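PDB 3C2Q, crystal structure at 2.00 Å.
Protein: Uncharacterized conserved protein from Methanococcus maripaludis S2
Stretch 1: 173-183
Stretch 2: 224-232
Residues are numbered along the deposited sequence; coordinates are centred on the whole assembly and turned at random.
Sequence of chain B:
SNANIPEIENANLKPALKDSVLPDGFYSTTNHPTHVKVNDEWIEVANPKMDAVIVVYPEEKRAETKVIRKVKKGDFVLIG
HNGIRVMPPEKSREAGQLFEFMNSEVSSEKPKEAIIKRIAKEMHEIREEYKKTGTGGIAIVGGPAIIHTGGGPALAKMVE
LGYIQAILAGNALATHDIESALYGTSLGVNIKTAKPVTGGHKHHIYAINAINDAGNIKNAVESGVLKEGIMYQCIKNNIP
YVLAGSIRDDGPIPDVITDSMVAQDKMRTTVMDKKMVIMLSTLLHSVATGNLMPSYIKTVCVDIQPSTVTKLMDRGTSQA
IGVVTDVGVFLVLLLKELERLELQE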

# COMPACT_ATOMS: atom_id res chain seq x y z
N LEU B 173 -19.02 -6.38 -10.39
CA LEU B 173 -18.80 -7.80 -10.23
C LEU B 173 -19.68 -8.64 -11.19
O LEU B 173 -19.18 -9.52 -11.91
CB LEU B 173 -19.04 -8.27 -8.80
CG LEU B 173 -18.91 -9.81 -8.69
CD1 LEU B 173 -17.45 -10.27 -8.90
CD2 LEU B 173 -19.38 -10.35 -7.40
N ALA B 174 -20.99 -8.40 -11.14
CA ALA B 174 -21.93 -9.17 -11.98
C ALA B 174 -21.65 -9.00 -13.45
O ALA B 174 -21.64 -10.00 -14.19
CB ALA B 174 -23.38 -8.80 -11.67
N THR B 175 -21.41 -7.77 -13.89
CA THR B 175 -21.26 -7.54 -15.33
C THR B 175 -19.92 -8.03 -15.88
O THR B 175 -19.87 -8.48 -17.02
CB THR B 175 -21.52 -6.06 -15.77
OG1 THR B 175 -20.55 -5.18 -15.15
CG2 THR B 175 -22.95 -5.64 -15.39
N HIS B 176 -18.84 -7.96 -15.08
CA HIS B 176 -17.57 -8.59 -15.52
C HIS B 176 -17.59 -10.11 -15.48
O HIS B 176 -16.96 -10.74 -16.34
CB HIS B 176 -16.32 -8.02 -14.81
CG HIS B 176 -16.05 -6.57 -15.17
ND1 HIS B 176 -15.75 -6.16 -16.45
CD2 HIS B 176 -16.05 -5.46 -14.40
CE1 HIS B 176 -15.55 -4.85 -16.46
NE2 HIS B 176 -15.75 -4.40 -15.23
N ASP B 177 -18.27 -10.68 -14.49
CA ASP B 177 -18.51 -12.13 -14.47
C ASP B 177 -19.21 -12.52 -15.79
O ASP B 177 -18.83 -13.48 -16.48
CB ASP B 177 -19.38 -12.52 -13.27
CG ASP B 177 -19.86 -13.99 -13.32
OD1 ASP B 177 -19.03 -14.95 -13.28
OD2 ASP B 177 -21.09 -14.19 -13.36
N ILE B 178 -20.21 -11.74 -16.17
CA ILE B 178 -20.99 -12.04 -17.37
C ILE B 178 -20.19 -11.80 -18.64
O ILE B 178 -20.25 -12.61 -19.58
CB ILE B 178 -22.35 -11.29 -17.33
CG1 ILE B 178 -23.22 -11.96 -16.25
CG2 ILE B 178 -23.03 -11.33 -18.76
CD1 ILE B 178 -24.40 -11.13 -15.73
N GLU B 179 -19.41 -10.71 -18.68
CA GLU B 179 -18.41 -10.51 -19.73
C GLU B 179 -17.53 -11.72 -19.94
O GLU B 179 -17.24 -12.10 -21.10
CB GLU B 179 -17.50 -9.30 -19.44
CG GLU B 179 -16.62 -8.92 -20.60
CD GLU B 179 -15.44 -8.01 -20.20
OE1 GLU B 179 -15.50 -7.34 -19.13
OE2 GLU B 179 -14.44 -7.96 -20.95
N SER B 180 -17.06 -12.31 -18.83
CA SER B 180 -16.14 -13.43 -18.98
C SER B 180 -16.90 -14.67 -19.46
O SER B 180 -16.37 -15.44 -20.25
CB SER B 180 -15.29 -13.69 -17.71
OG SER B 180 -16.13 -14.09 -16.65
N ALA B 181 -18.15 -14.83 -19.02
CA ALA B 181 -18.98 -15.95 -19.49
C ALA B 181 -19.27 -15.85 -20.99
O ALA B 181 -19.12 -16.84 -21.71
CB ALA B 181 -20.27 -16.03 -18.68
N LEU B 182 -19.63 -14.66 -21.46
CA LEU B 182 -19.99 -14.47 -22.87
C LEU B 182 -18.79 -14.43 -23.77
O LEU B 182 -18.81 -14.99 -24.87
CB LEU B 182 -20.81 -13.19 -23.08
CG LEU B 182 -22.17 -13.17 -22.39
CD1 LEU B 182 -22.83 -11.81 -22.67
CD2 LEU B 182 -23.06 -14.28 -22.86
N TYR B 183 -17.74 -13.71 -23.34
CA TYR B 183 -16.62 -13.40 -24.21
C TYR B 183 -15.23 -13.93 -23.80
O TYR B 183 -14.26 -13.76 -24.55
CB TYR B 183 -16.54 -11.90 -24.46
CG TYR B 183 -17.86 -11.35 -24.93
CD1 TYR B 183 -18.38 -11.71 -26.18
CD2 TYR B 183 -18.62 -10.53 -24.11
CE1 TYR B 183 -19.61 -11.25 -26.59
CE2 TYR B 183 -19.86 -10.06 -24.51
CZ TYR B 183 -20.34 -10.41 -25.75
OH TYR B 183 -21.57 -9.95 -26.15
N GLY B 224 -30.66 -19.29 -22.55
CA GLY B 224 -29.40 -19.87 -23.00
C GLY B 224 -28.31 -18.87 -23.39
O GLY B 224 -27.25 -19.27 -23.88
N VAL B 225 -28.56 -17.58 -23.18
CA VAL B 225 -27.55 -16.54 -23.45
C VAL B 225 -26.37 -16.67 -22.45
O VAL B 225 -25.20 -16.72 -22.85
CB VAL B 225 -28.19 -15.13 -23.40
CG1 VAL B 225 -27.13 -14.04 -23.36
CG2 VAL B 225 -29.14 -14.94 -24.64
N LEU B 226 -26.71 -16.79 -21.17
CA LEU B 226 -25.71 -16.91 -20.09
C LEU B 226 -25.65 -18.35 -19.63
O LEU B 226 -26.63 -18.87 -19.09
CB LEU B 226 -26.09 -15.98 -18.94
CG LEU B 226 -25.10 -15.90 -17.77
CD1 LEU B 226 -23.74 -15.41 -18.30
CD2 LEU B 226 -25.66 -14.99 -16.68
N LYS B 227 -24.49 -18.97 -19.83
CA LYS B 227 -24.30 -20.42 -19.72
C LYS B 227 -23.30 -20.86 -18.65
O LYS B 227 -23.07 -22.07 -18.46
CB LYS B 227 -23.79 -20.97 -21.06
CG LYS B 227 -24.81 -20.92 -22.21
CD LYS B 227 -24.23 -21.50 -23.53
CE LYS B 227 -23.55 -20.41 -24.40
NZ LYS B 227 -23.68 -20.63 -25.90
N GLU B 228 -22.64 -19.90 -17.99
CA GLU B 228 -21.59 -20.26 -17.04
C GLU B 228 -21.28 -19.03 -16.17
O GLU B 228 -21.66 -17.90 -16.53
CB GLU B 228 -20.30 -20.72 -17.76
CG GLU B 228 -19.59 -19.59 -18.49
CD GLU B 228 -18.34 -19.99 -19.28
OE1 GLU B 228 -18.43 -20.89 -20.14
OE2 GLU B 228 -17.26 -19.38 -19.08
N GLY B 229 -20.58 -19.26 -15.05
CA GLY B 229 -20.07 -18.15 -14.24
C GLY B 229 -20.80 -18.05 -12.90
O GLY B 229 -21.65 -18.89 -12.54
N ILE B 230 -20.44 -17.02 -12.14
CA ILE B 230 -20.96 -16.86 -10.78
C ILE B 230 -22.47 -16.59 -10.78
O ILE B 230 -23.20 -17.24 -10.03
CB ILE B 230 -20.22 -15.70 -10.05
CG1 ILE B 230 -18.73 -16.02 -9.88
CG2 ILE B 230 -20.90 -15.42 -8.70
CD1 ILE B 230 -17.82 -14.70 -9.79
N MSE B 231 -22.93 -15.62 -11.56
CA MSE B 231 -24.34 -15.23 -11.57
C MSE B 231 -25.18 -16.41 -12.11
O MSE B 231 -26.24 -16.72 -11.56
CB MSE B 231 -24.56 -13.98 -12.43
CG MSE B 231 -23.66 -12.77 -12.08
SE MSE B 231 -23.70 -12.48 -10.12
CE MSE B 231 -25.47 -11.92 -9.98
N TYR B 232 -24.69 -17.06 -13.16
CA TYR B 232 -25.30 -18.31 -13.66
C TYR B 232 -25.48 -19.36 -12.55
O TYR B 232 -26.58 -19.89 -12.35
CB TYR B 232 -24.47 -18.88 -14.81
CG TYR B 232 -24.90 -20.27 -15.26
CD1 TYR B 232 -25.90 -20.44 -16.23
CD2 TYR B 232 -24.31 -21.42 -14.72
CE1 TYR B 232 -26.30 -21.73 -16.65
CE2 TYR B 232 -24.69 -22.72 -15.13
CZ TYR B 232 -25.69 -22.85 -16.10
OH TYR B 232 -26.08 -24.12 -16.50
O HOH W 1 -22.60 -15.87 -14.85

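The carboxylate of Asp-177, carried on one helix, accepts hydrogen bonds from two successive backbone amides at the start of another. Its OD1 accepts a hydrogen bond from Ile-230 N (2.8 Å), and its OD2 accepts one from Met-231 N (2.9 Å); both are close to linear, with N-H...acceptor angles of 166° and 179°. These amides belong to the first turn of the second helix, where no preceding turn supplies carbonyl acceptors, so a side chain from a distant part of the sequence satisfies them.

A water extends the arrangement. Water 1 donates to Asp-177 OD2 (2.7 Å) and to Glu-228 O (2.8 Å), and accepts from Tyr-232 N (2.9 Å). The carboxylate thus reaches a third successive amide through the solvent molecule.

Gly-229, at the N-cap position, makes room for this approach. Asp-177 OD1 lies 3.5 Å from Gly-229 CA, and an ideal CB at that position would fall 2.8 Å from the same oxygen, a clash. The backbone angles (phi 111°, psi -176°) independently call for glycine.

Apolar contacts accompany the polar ones. Met-231, a selenomethionine, places its CG 4.0 Å from Ala-174 CB and 4.1 Å from Ile-178 CD1. One turn beyond Asp-177, Ala-181 points toward the loop, and the backbones come close here: 5.6 Å between Ala-181 CA and Glu-228 CA, and Ala-181 CB lies 3.2 Å from Glu-228 O and 3.5 Å from Leu-226 CD1. Leu-226 also packs on Ile-178, with Leu-226 CD2 3.9 Å from Ile-178 CG1. Although the CA-to-CB bond of Leu-182 points away, its extended side chain (chi1 m, chi2 t) returns to the loop, bringing Leu-182 CD2 to 4.1 Å from Val-225 CG1.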